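Local coordinates for RND efflux system, outer membrane lipoprotein, NodT family (PDB 6U94) that probably serves as an outer-membrane channel component of an RND-type efflux system, at residues Ala268-Leu274 with Leu455-Trp459; Gly300-Phe306 with Pro337-Ile343. Numbering follows the deposited sequence.

Contact 1: residues Ala268-Leu274 with Leu455-Trp459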
# COMPACT_ATOMS: atom_id res chain seq x y z
N ALA A 268 5.66 -9.61 7.37
CA ALA A 268 6.36 -10.80 6.93
C ALA A 268 6.40 -10.84 5.41
O ALA A 268 5.49 -10.36 4.73
CB ALA A 268 5.67 -12.06 7.47
N GLU A 269 7.48 -11.40 4.88
CA GLU A 269 7.62 -11.52 3.44
C GLU A 269 6.69 -12.60 2.90
O GLU A 269 6.41 -13.60 3.56
CB GLU A 269 9.07 -11.83 3.07
CG GLU A 269 9.36 -11.78 1.58
CD GLU A 269 8.92 -10.48 0.94
OE1 GLU A 269 7.80 -10.42 0.40
OE2 GLU A 269 9.70 -9.50 1.00
N PHE A 270 6.21 -12.38 1.68
CA PHE A 270 5.34 -13.35 1.05
C PHE A 270 6.11 -14.64 0.76
O PHE A 270 7.23 -14.58 0.23
CB PHE A 270 4.75 -12.79 -0.24
CG PHE A 270 3.82 -11.64 -0.02
CD1 PHE A 270 2.51 -11.86 0.40
CD2 PHE A 270 4.24 -10.34 -0.23
CE1 PHE A 270 1.64 -10.80 0.60
CE2 PHE A 270 3.38 -9.28 -0.03
CZ PHE A 270 2.08 -9.51 0.39
N PRO A 271 5.57 -15.80 1.11
CA PRO A 271 6.28 -17.06 0.84
C PRO A 271 6.46 -17.28 -0.65
O PRO A 271 5.72 -16.74 -1.49
CB PRO A 271 5.37 -18.13 1.46
CG PRO A 271 4.50 -17.39 2.42
CD PRO A 271 4.31 -16.03 1.82
N ALA A 272 7.46 -18.09 -0.99
CA ALA A 272 7.66 -18.47 -2.38
C ALA A 272 6.64 -19.53 -2.79
O ALA A 272 6.35 -20.45 -2.02
CB ALA A 272 9.08 -18.99 -2.59
N GLY A 273 6.11 -19.39 -4.00
CA GLY A 273 5.23 -20.41 -4.55
C GLY A 273 3.80 -20.38 -4.07
O GLY A 273 3.20 -21.45 -3.90
N LEU A 274 3.23 -19.20 -3.84
CA LEU A 274 1.85 -19.13 -3.40
C LEU A 274 0.92 -19.64 -4.49
O LEU A 274 1.01 -19.19 -5.64
CB LEU A 274 1.49 -17.69 -3.02
CG LEU A 274 2.12 -17.21 -1.71
CD1 LEU A 274 1.69 -15.79 -1.39
CD2 LEU A 274 1.76 -18.17 -0.58
N LEU A 455 -4.79 -10.98 -2.88
CA LEU A 455 -4.74 -12.44 -2.78
C LEU A 455 -6.00 -13.02 -2.16
O LEU A 455 -6.15 -14.25 -2.14
CB LEU A 455 -3.53 -12.88 -1.95
CG LEU A 455 -2.12 -12.61 -2.48
CD1 LEU A 455 -1.09 -13.03 -1.43
CD2 LEU A 455 -1.88 -13.35 -3.79
N GLY A 456 -6.90 -12.19 -1.65
CA GLY A 456 -8.05 -12.67 -0.92
C GLY A 456 -7.83 -12.80 0.57
O GLY A 456 -8.67 -13.40 1.24
N GLY A 457 -6.73 -12.27 1.10
CA GLY A 457 -6.45 -12.37 2.52
C GLY A 457 -5.19 -13.15 2.82
O GLY A 457 -5.20 -14.06 3.66
N GLY A 458 -4.09 -12.80 2.15
CA GLY A 458 -2.81 -13.41 2.48
C GLY A 458 -2.73 -14.86 2.05
O GLY A 458 -3.20 -15.25 0.98
N TRP A 459 -2.13 -15.68 2.91
CA TRP A 459 -1.86 -17.07 2.61
C TRP A 459 -2.14 -17.92 3.84
O TRP A 459 -2.16 -17.42 4.97
CB TRP A 459 -0.41 -17.29 2.15
CG TRP A 459 0.61 -17.00 3.23
CD1 TRP A 459 1.13 -17.90 4.12
CD2 TRP A 459 1.22 -15.74 3.52
NE1 TRP A 459 2.03 -17.27 4.95
CE2 TRP A 459 2.10 -15.94 4.60
CE3 TRP A 459 1.11 -14.46 2.97
CZ2 TRP A 459 2.87 -14.91 5.14
CZ3 TRP A 459 1.88 -13.43 3.51
CH2 TRP A 459 2.74 -13.67 4.59

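Contact 2: residues Gly300-Phe306 with Pro337-Ile343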
# COMPACT_ATOMS: atom_id res chain seq x y z
N GLY A 300 -16.86 -26.51 -10.67
CA GLY A 300 -15.67 -27.24 -11.07
C GLY A 300 -15.39 -27.12 -12.55
O GLY A 300 -14.26 -26.88 -12.97
N ALA A 301 -16.43 -27.28 -13.37
CA ALA A 301 -16.28 -27.09 -14.81
C ALA A 301 -15.85 -25.67 -15.14
O ALA A 301 -15.07 -25.45 -16.08
CB ALA A 301 -17.59 -27.40 -15.53
N ALA A 302 -16.36 -24.69 -14.39
CA ALA A 302 -16.03 -23.30 -14.67
C ALA A 302 -14.59 -22.99 -14.29
O ALA A 302 -13.90 -22.24 -14.99
CB ALA A 302 -17.00 -22.38 -13.94
N ARG A 303 -14.11 -23.56 -13.18
CA ARG A 303 -12.71 -23.39 -12.79
C ARG A 303 -11.79 -24.04 -13.81
O ARG A 303 -10.77 -23.46 -14.20
CB ARG A 303 -12.47 -23.97 -11.40
CG ARG A 303 -12.98 -23.11 -10.26
CD ARG A 303 -12.69 -23.77 -8.93
NE ARG A 303 -13.27 -23.04 -7.81
CZ ARG A 303 -13.24 -23.46 -6.55
NH1 ARG A 303 -12.65 -24.61 -6.25
NH2 ARG A 303 -13.79 -22.73 -5.59
N ALA A 304 -12.14 -25.25 -14.25
CA ALA A 304 -11.34 -25.92 -15.27
C ALA A 304 -11.24 -25.07 -16.54
O ALA A 304 -10.20 -25.04 -17.19
CB ALA A 304 -11.93 -27.29 -15.59
N ALA A 305 -12.32 -24.37 -16.88
CA ALA A 305 -12.35 -23.60 -18.11
C ALA A 305 -11.63 -22.25 -17.97
O ALA A 305 -10.95 -21.82 -18.91
CB ALA A 305 -13.79 -23.38 -18.57
N PHE A 306 -11.77 -21.58 -16.83
CA PHE A 306 -11.41 -20.17 -16.75
C PHE A 306 -10.46 -19.79 -15.61
O PHE A 306 -10.12 -18.61 -15.49
CB PHE A 306 -12.68 -19.31 -16.63
CG PHE A 306 -13.64 -19.50 -17.77
CD1 PHE A 306 -13.32 -19.04 -19.04
CD2 PHE A 306 -14.86 -20.12 -17.57
CE1 PHE A 306 -14.21 -19.21 -20.09
CE2 PHE A 306 -15.75 -20.29 -18.62
CZ PHE A 306 -15.42 -19.83 -19.88
N PRO A 337 -8.48 -20.55 -22.23
CA PRO A 337 -9.65 -21.29 -21.74
C PRO A 337 -10.03 -22.42 -22.69
O PRO A 337 -9.95 -22.28 -23.92
CB PRO A 337 -10.74 -20.22 -21.67
CG PRO A 337 -10.30 -19.17 -22.63
CD PRO A 337 -8.80 -19.16 -22.58
N GLN A 338 -10.42 -23.55 -22.11
CA GLN A 338 -10.86 -24.71 -22.86
C GLN A 338 -12.01 -25.39 -22.12
O GLN A 338 -11.99 -25.48 -20.89
CB GLN A 338 -9.72 -25.71 -23.08
CG GLN A 338 -10.07 -26.89 -23.97
CD GLN A 338 -9.01 -27.98 -23.94
OE1 GLN A 338 -8.48 -28.33 -22.89
NE2 GLN A 338 -8.70 -28.52 -25.11
N LEU A 339 -12.99 -25.86 -22.87
CA LEU A 339 -14.17 -26.51 -22.29
C LEU A 339 -13.98 -28.02 -22.35
O LEU A 339 -13.99 -28.62 -23.43
CB LEU A 339 -15.43 -26.08 -23.02
CG LEU A 339 -15.77 -24.59 -22.90
CD1 LEU A 339 -16.97 -24.25 -23.76
CD2 LEU A 339 -16.03 -24.22 -21.45
N THR A 340 -13.79 -28.64 -21.18
CA THR A 340 -13.73 -30.08 -21.05
C THR A 340 -14.83 -30.64 -20.16
O THR A 340 -15.14 -31.83 -20.27
CB THR A 340 -12.37 -30.51 -20.47
OG1 THR A 340 -12.27 -30.07 -19.11
CG2 THR A 340 -11.23 -29.91 -21.28
N LEU A 341 -15.40 -29.84 -19.29
CA LEU A 341 -16.54 -30.23 -18.50
C LEU A 341 -17.71 -29.31 -18.82
O LEU A 341 -17.52 -28.10 -18.96
CB LEU A 341 -16.22 -30.16 -17.01
CG LEU A 341 -15.32 -31.25 -16.44
CD1 LEU A 341 -14.68 -30.79 -15.15
CD2 LEU A 341 -16.17 -32.48 -16.22
N PRO A 342 -18.92 -29.86 -18.96
CA PRO A 342 -20.08 -29.00 -19.21
C PRO A 342 -20.31 -28.06 -18.04
O PRO A 342 -20.40 -28.48 -16.88
CB PRO A 342 -21.23 -30.00 -19.37
CG PRO A 342 -20.57 -31.29 -19.72
CD PRO A 342 -19.27 -31.29 -18.99
N ILE A 343 -20.39 -26.76 -18.34
CA ILE A 343 -20.64 -25.79 -17.28
C ILE A 343 -22.10 -25.84 -16.85
O ILE A 343 -22.40 -25.66 -15.67
CB ILE A 343 -20.21 -24.39 -17.75
CG1 ILE A 343 -18.68 -24.35 -17.89
CG2 ILE A 343 -20.68 -23.33 -16.78
CD1 ILE A 343 -18.14 -23.03 -18.40
O HOH W 1 -14.91 -26.96 -18.52

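Contact 1: residues Ala268-Leu274 with Leu455-Trp459
Leu-455 comes first, pointing its side chain at the loop opposite: its CD1 lies 3.9 Å from Leu-274 CD1 and 4.1 Å from Phe-270 CE1, a small apolar cluster. At Gly-456 helix 421-454 ends in a Schellman motif. Positive phi turns the chain out of the helix, and at these backbone angles of Gly-456 and Gly-457 a CB would jam against the preceding carbonyl. Arg-281 holds this turn through the carbonyls of Leu-455 and Gly-458. The turn delivers Trp-459, which takes most of the contact on that side. Pro-271 lies over one face of the indole in a CH-pi contact, its CD 3.5 Å from the centroid of the Trp-459 six-membered ring and 11° off the normal. Phe-270 meets the same ring obliquely, CD1 to Trp-459 CZ3 3.5 Å, planes at 66°, and Leu-274 CD2 comes within 3.6 Å of Trp-459 CB. At the indole's far end, Trp-459 CH2 reaches Ala-268 CB at 4.4 Å.

Contact 2: residues Gly300-Phe306 with Pro337-Ile343
Helix 299-306 and the loop 337-343 run antiparallel, with Ala-301 nearest Leu-341 and Ala-305 nearest Pro-337 (CA-CA 4.9 and 5.1 Å). Small residues on the helix let the two backbones come this close. Start at Ala-301, whose CB is lodged 3.4 Å from Leu-341 CB, 3.3 Å from Pro-342 O and 4.0 Å from Ile-343 CG1. Its carbonyl O accepts the helical bond from Ala-305 N (3.1 Å) and also a hydrogen bond from a water, 2.9 Å away; the same water accepts from Leu-341 N at 3.0 Å, so it bridges the backbones, which share no direct hydrogen bond. One turn on, Ala-304 sits at the exposed margin, CB 4.5 Å from Leu-341 CD1. Ala-305 makes the tightest backbone approach: its O meets Pro-337 CA at 3.2 Å and its CA meets Gln-338 O at 3.4 Å, both CA-H...O contacts, while its CB touches Leu-339 CD2 at 3.7 Å. Phe-306 closes the helix, with CE2 3.6 Å from Ile-343 CD1, which lies at the ring edge, and CD1 3.9 Å from Pro-337 CB. In outer membrane factor relatives the chain between two such segments forms part of the membrane β-barrel; here no strand is formed. Instead the pair leans on helices: Ala-302 and Phe-306 pack against helix 362-415 through Tyr-367 and Val-364, while Leu-339 and Ile-343 rest on helix 355-359 through Leu-355 and Val-358.

Neither contact has a direct hydrogen bond between its segments, and their centres lie 26 Å apart. Contact 1, nearer the middle of the chain and with no exposed residue among those that touch, ties two loops through bulky aromatic, proline and leucine side chains. Contact 2, lying in sequence between the segments of contact 1, has an exposed margin; there a helix meets a loop through alanines and Phe-306 against leucine, isoleucine and proline, with CA-H...O contacts and a bridging water. Both reach helix 362-415, contact 1 by the salt bridge of Glu-269 to Arg-385, contact 2 by Ala-302 and Phe-306, while of the two only contact 1 involves the end of helix 421-454.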